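Local coordinates for protein intracellular growth locus, subunit C (Francisella tularensis subsp. tularensis, PDB 2QWU) that is a pathogenicity-island protein that probably supports growth of the bacterium inside host cells, likely as the Hcp-like tube subunit of a type VI secretion system, at residues T101-E104 against E105-S109; S109-Q112 against A113-D117. The protein carries 2 engineered substitutions. All coordinates share one frame; numbering follows the deposited sequence. Where two conformers were deposited one is given.

Contact 1. Residues T101-E104 against E105-S109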
ATOM      1  N   THR A 101       4.098   1.898  19.292  1.00 24.15           N
ATOM      2  CA  THR A 101       3.125   1.912  20.373  1.00 24.55           C
ATOM      3  C   THR A 101       2.224   3.141  20.275  1.00 23.05           C
ATOM      4  O   THR A 101       1.035   3.046  20.502  1.00 24.21           O
ATOM      5  CB  THR A 101       3.849   1.881  21.754  1.00 25.42           C
ATOM      6  OG1 THR A 101       4.754   0.772  21.779  1.00 26.59           O
ATOM      7  CG2 THR A 101       2.807   1.754  22.919  1.00 24.63           C
ATOM      8  N   LYS A 102       2.782   4.288  19.914  1.00 24.21           N
ATOM      9  CA  LYS A 102       1.985   5.493  19.803  1.00 25.13           C
ATOM     10  C   LYS A 102       1.004   5.464  18.634  1.00 23.81           C
ATOM     11  O   LYS A 102      -0.113   5.995  18.715  1.00 23.68           O
ATOM     12  CB  LYS A 102       2.906   6.728  19.769  1.00 26.06           C
ATOM     13  CG  LYS A 102       3.776   6.779  21.071  1.00 29.59           C
ATOM     14  CD  LYS A 102       2.902   6.820  22.359  1.00 30.53           C
ATOM     15  CE  LYS A 102       3.288   5.687  23.313  1.00 31.45           C
ATOM     16  NZ  LYS A 102       2.585   5.802  24.631  1.00 27.96           N
ATOM     17  N   ILE A 103       1.382   4.819  17.536  1.00 22.91           N
ATOM     18  CA  ILE A 103       0.439   4.734  16.439  1.00 23.32           C
ATOM     19  C   ILE A 103      -0.699   3.789  16.858  1.00 22.44           C
ATOM     20  O   ILE A 103      -1.878   4.034  16.616  1.00 21.11           O
ATOM     21  CB  ILE A 103       1.116   4.182  15.153  1.00 23.63           C
ATOM     22  CG1 ILE A 103       2.135   5.204  14.668  1.00 27.29           C
ATOM     23  CG2 ILE A 103       0.075   3.884  14.112  1.00 24.69           C
ATOM     24  CD1 ILE A 103       2.928   4.731  13.450  1.00 29.50           C
ATOM     25  N   GLU A 104      -0.349   2.699  17.518  1.00 22.22           N
ATOM     26  CA  GLU A 104      -1.371   1.743  17.899  1.00 24.04           C
ATOM     27  C   GLU A 104      -2.396   2.383  18.825  1.00 23.00           C
ATOM     28  O   GLU A 104      -3.624   2.166  18.696  1.00 19.63           O
ATOM     29  CB  GLU A 104      -0.741   0.531  18.598  1.00 26.31           C
ATOM     30  CG  GLU A 104       0.109  -0.373  17.741  1.00 33.21           C
ATOM     31  CD  GLU A 104       0.848  -1.452  18.577  1.00 37.48           C
ATOM     32  OE1 GLU A 104       1.106  -1.242  19.807  1.00 41.28           O
ATOM     33  OE2 GLU A 104       1.204  -2.504  18.010  1.00 41.21           O
ATOM     34  N   GLU A 105      -1.883   3.156  19.775  1.00 22.37           N
ATOM     35  CA  GLU A 105      -2.767   3.841  20.740  1.00 20.09           C
ATOM     36  C   GLU A 105      -3.648   4.886  20.106  1.00 19.72           C
ATOM     37  O   GLU A 105      -4.790   5.069  20.502  1.00 18.94           O
ATOM     38  CB  GLU A 105      -1.931   4.500  21.865  1.00 21.52           C
ATOM     39  CG  GLU A 105      -1.348   3.483  22.840  1.00 20.30           C
ATOM     40  CD  GLU A 105      -0.422   4.121  23.864  1.00 24.54           C
ATOM     41  OE1 GLU A 105      -0.340   5.381  23.882  1.00 22.75           O
ATOM     42  OE2 GLU A 105       0.237   3.377  24.623  1.00 22.31           O
ATOM     43  N   LYS A 106      -3.103   5.620  19.147  1.00 19.87           N
ATOM     44  CA  LYS A 106      -3.873   6.647  18.467  1.00 20.32           C
ATOM     45  C   LYS A 106      -4.979   6.010  17.632  1.00 20.93           C
ATOM     46  O   LYS A 106      -6.113   6.474  17.625  1.00 19.18           O
ATOM     47  CB  LYS A 106      -2.944   7.482  17.578  1.00 23.18           C
ATOM     48  CG  LYS A 106      -3.652   8.645  16.899  1.00 27.20           C
ATOM     49  CD  LYS A 106      -4.108   9.699  17.942  1.00 28.95           C
ATOM     50  CE  LYS A 106      -4.827  10.884  17.282  1.00 29.24           C
ATOM     51  NZ  LYS A 106      -3.853  11.632  16.402  1.00 30.48           N
ATOM     52  N   VAL A 107      -4.655   4.918  16.941  1.00 20.26           N
ATOM     53  CA  VAL A 107      -5.661   4.251  16.139  1.00 20.23           C
ATOM     54  C   VAL A 107      -6.817   3.739  16.998  1.00 21.99           C
ATOM     55  O   VAL A 107      -7.979   4.012  16.705  1.00 20.51           O
ATOM     56  CB  VAL A 107      -5.017   3.084  15.302  1.00 20.97           C
ATOM     57  CG1 VAL A 107      -6.115   2.231  14.696  1.00 21.21           C
ATOM     58  CG2 VAL A 107      -4.092   3.672  14.229  1.00 20.55           C
ATOM     59  N   SER A 108      -6.489   3.052  18.085  1.00 20.57           N
ATOM     60  CA  SER A 108      -7.463   2.515  18.997  1.00 22.41           C
ATOM     61  C   SER A 108      -8.352   3.628  19.583  1.00 21.99           C
ATOM     62  O   SER A 108      -9.567   3.457  19.745  1.00 22.31           O
ATOM     63  CB  SER A 108      -6.739   1.756  20.129  1.00 25.41           C
ATOM     64  OG  SER A 108      -7.687   1.113  20.978  1.00 28.97           O
ATOM     65  N   SER A 109      -7.757   4.760  19.905  1.00 21.31           N
ATOM     66  CA  SER A 109      -8.534   5.853  20.468  1.00 21.79           C
ATOM     67  C   SER A 109      -9.582   6.418  19.496  1.00 22.57           C
ATOM     68  O   SER A 109     -10.698   6.790  19.890  1.00 22.31           O
ATOM     69  CB  SER A 109      -7.593   6.963  20.891  0.50 21.06           C
ATOM     70  OG  SER A 109      -6.926   6.547  22.087  0.50 22.27           O
TER
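The carboxylate of Glu105 receives Lys102 and Thr101 on one and the same face: ammonium, methyl and carbonyl oxygen. Lys102 NZ sits obliquely above that face, on the syn side of OE1 and 32° out of the carboxylate plane. The salt bridge measures 3.0 Å from Lys102 NZ to Glu105 OE1, and the same ammonium makes a weak second bond to Glu105 OE2 at 3.4 Å. Nearer the other oxygen, the methyl CG2 of Thr101 approaches Glu105 OE2 to 3.5 Å, more squarely over the face than the ammonium. Thr101 O, which takes the Glu105 N-H, lies over this same face, further back toward Glu105 CG, which it meets at 3.4 Å. Lys102 reaches the glutamate by bending at chi2 (-58°) and again at chi3 (125°), which swings its tip toward the C-terminal segment, while Glu105 stays extended beyond CG and lies beside it, pointing the same way. Comparable backbone bonds run from Lys106 to Lys102, from Val107 to Ile103 and from Ser108 to Glu104, the regular i to i+4 ladder of an alpha-helix. Glu105 O takes Ser109 N at 3.0 Å; Ser109 OG adds a second bond from the opposite face only in the conformer given, and is less certain. On the buried side Ile103 CG2 and Val107 CG2 meet at 4.2 Å; Ile103 also touches Ile160 of strand 157-162, and Val107 reaches Ala44 and Phe156. Lys106 sends its NZ away to Glu46 and to the carbonyl of Ala44. The helix is thus amphipathic, with branched aliphatics turned to the protein and an intrahelical ion pair on the outside. Because Lys102 and Glu105 are exposed, water probably screens their attraction, and the pair should add modestly to helix stability.

Contact 2. Residues S109-Q112 against A113-D117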
ATOM      1  N   SER A 109      -7.757   4.760  19.905  1.00 21.31           N
ATOM      2  CA  SER A 109      -8.534   5.853  20.468  1.00 21.79           C
ATOM      3  C   SER A 109      -9.582   6.418  19.496  1.00 22.57           C
ATOM      4  O   SER A 109     -10.698   6.790  19.890  1.00 22.31           O
ATOM      5  CB  SER A 109      -7.593   6.963  20.891  0.50 21.06           C
ATOM      6  OG  SER A 109      -6.926   6.547  22.087  0.50 22.27           O
ATOM      7  N   ILE A 110      -9.197   6.563  18.234  1.00 23.04           N
ATOM      8  CA  ILE A 110     -10.144   7.095  17.257  1.00 24.46           C
ATOM      9  C   ILE A 110     -11.151   6.042  16.912  1.00 26.40           C
ATOM     10  O   ILE A 110     -12.342   6.315  16.788  1.00 27.28           O
ATOM     11  CB  ILE A 110      -9.435   7.550  16.011  1.00 25.32           C
ATOM     12  CG1 ILE A 110      -8.462   8.649  16.422  1.00 26.68           C
ATOM     13  CG2 ILE A 110     -10.474   8.011  14.978  1.00 25.49           C
ATOM     14  CD1 ILE A 110      -7.399   9.026  15.400  1.00 32.30           C
ATOM     15  N   LEU A 111     -10.679   4.826  16.774  1.00 26.99           N
ATOM     16  CA  LEU A 111     -11.554   3.718  16.470  1.00 28.88           C
ATOM     17  C   LEU A 111     -12.666   3.518  17.516  1.00 31.20           C
ATOM     18  O   LEU A 111     -13.796   3.138  17.157  1.00 30.83           O
ATOM     19  CB  LEU A 111     -10.742   2.439  16.383  1.00 31.13           C
ATOM     20  CG  LEU A 111     -11.529   1.223  15.916  1.00 30.97           C
ATOM     21  CD1 LEU A 111     -11.949   1.408  14.440  1.00 32.73           C
ATOM     22  CD2 LEU A 111     -10.655   0.019  16.043  1.00 33.22           C
ATOM     23  N   GLN A 112     -12.354   3.744  18.798  1.00 29.66           N
ATOM     24  CA  GLN A 112     -13.347   3.568  19.867  1.00 31.47           C
ATOM     25  C   GLN A 112     -14.226   4.807  20.054  1.00 30.66           C
ATOM     26  O   GLN A 112     -15.324   4.717  20.561  1.00 34.09           O
ATOM     27  CB  GLN A 112     -12.634   3.228  21.180  1.00 32.55           C
ATOM     28  CG  GLN A 112     -12.087   1.819  21.199  1.00 35.99           C
ATOM     29  CD  GLN A 112     -11.274   1.508  22.444  1.00 39.53           C
ATOM     30  OE1 GLN A 112     -11.752   1.647  23.588  1.00 40.89           O
ATOM     31  NE2 GLN A 112     -10.032   1.065  22.231  1.00 40.94           N
ATOM     32  N   ALA A 113     -13.736   5.962  19.656  1.00 30.41           N
ATOM     33  CA  ALA A 113     -14.501   7.177  19.781  1.00 31.75           C
ATOM     34  C   ALA A 113     -15.516   7.159  18.636  1.00 32.26           C
ATOM     35  O   ALA A 113     -16.704   7.003  18.875  1.00 33.75           O
ATOM     36  CB  ALA A 113     -13.576   8.396  19.702  1.00 29.10           C
ATOM     37  N   SER A 114     -15.049   7.272  17.391  1.00 32.03           N
ATOM     38  CA  SER A 114     -15.948   7.246  16.221  1.00 31.37           C
ATOM     39  C   SER A 114     -15.161   6.582  15.102  1.00 30.24           C
ATOM     40  O   SER A 114     -14.343   7.207  14.435  1.00 29.09           O
ATOM     41  CB  SER A 114     -16.335   8.664  15.804  1.00 31.90           C
ATOM     42  OG  SER A 114     -17.321   8.592  14.774  1.00 36.75           O
ATOM     43  N   ALA A 115     -15.426   5.312  14.883  1.00 29.95           N
ATOM     44  CA  ALA A 115     -14.647   4.567  13.915  1.00 31.76           C
ATOM     45  C   ALA A 115     -14.434   5.099  12.495  1.00 31.94           C
ATOM     46  O   ALA A 115     -13.320   4.992  11.969  1.00 31.25           O
ATOM     47  CB  ALA A 115     -15.179   3.117  13.868  1.00 31.78           C
ATOM     48  N   THR A 116     -15.436   5.686  11.855  1.00 31.80           N
ATOM     49  CA  THR A 116     -15.198   6.096  10.468  1.00 34.20           C
ATOM     50  C   THR A 116     -14.310   7.323  10.300  1.00 35.29           C
ATOM     51  O   THR A 116     -13.942   7.698   9.182  1.00 34.23           O
ATOM     52  CB  THR A 116     -16.510   6.342   9.742  1.00 36.61           C
ATOM     53  OG1 THR A 116     -17.218   7.379  10.426  1.00 37.81           O
ATOM     54  CG2 THR A 116     -17.328   5.065   9.729  1.00 37.58           C
ATOM     55  N   ASP A 117     -13.969   7.951  11.419  1.00 34.23           N
ATOM     56  CA  ASP A 117     -13.087   9.111  11.403  1.00 33.99           C
ATOM     57  C   ASP A 117     -11.619   8.711  11.386  1.00 32.46           C
ATOM     58  O   ASP A 117     -10.757   9.595  11.287  1.00 31.78           O
ATOM     59  CB  ASP A 117     -13.294   9.977  12.653  1.00 37.51           C
ATOM     60  CG  ASP A 117     -14.584  10.799  12.611  1.00 42.21           C
ATOM     61  OD1 ASP A 117     -15.042  11.153  11.489  1.00 45.50           O
ATOM     62  OD2 ASP A 117     -15.110  11.108  13.719  1.00 44.11           O
TER
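Leu111 meets Ala115 through a side chain whose CG stands opposite the backbone N (chi1 -174°) and whose chi2 of 67° carries CD1 toward the C-terminal segment, where it touches Ala115 CB at 3.7 Å. Ala115 CB also lies 3.6 Å from Leu111 O; the methyl rests against both the leucine's carbonyl and its branch. In Ile110, the torsion that places CG1 beside the backbone N (chi1 -61°) sends CG2 to the carbonyl side; this methyl rests on the backbone of the following turn, 3.8 Å from Asp117 C. The polar contacts here are made by the main chain. Ala113 N is shared between Ser109 O at 3.2 Å, which it reaches from above the carbonyl plane in a strongly bent bond, and Ile110 O at the same length in a weak bond. Ile110 O in turn accepts Ser114 N at 2.9 Å, a shorter bond. Such mixing of i+4 and i+3 bonding is usual in the last turn of a helix. The extended backbone of Ser114 then redirects the chain into the 3-10 turn 115-117, which is closed by Asp117 N bonding to Ser114 O at 3.1 Å. Two aliphatic residues thus bridge the change of direction, each laying one methyl against the turn that follows. Further out, Ile110 leans on Ala44 and Met118, Leu111 packs on Ala153 and Phe156, and the turn delivers the chain to strand 120-122 of the main antiparallel sheet.

How the contacts relate
Strand 86-96 passes directly into helix 97-114, which carries contact 1 in its middle and most of contact 2 at its C-terminal end. The two follow in sequence, neither nested nor crossed, and join at Ser109, with centres about 11 Å apart. Contact 1 closes successive helical turns; contact 2 closes the final turn and the 3-10 turn beyond it, where the chain bends back toward strand 120-122. Ala44 and Phe156 lie beside both contacts, and the loops holding them flank the helix over the turn from Val107 to Leu111, where the two contacts adjoin. Together the contacts follow one helix that packs against strand 157-162 and joins strand 86-96 to strand 120-122 of the main antiparallel sheet.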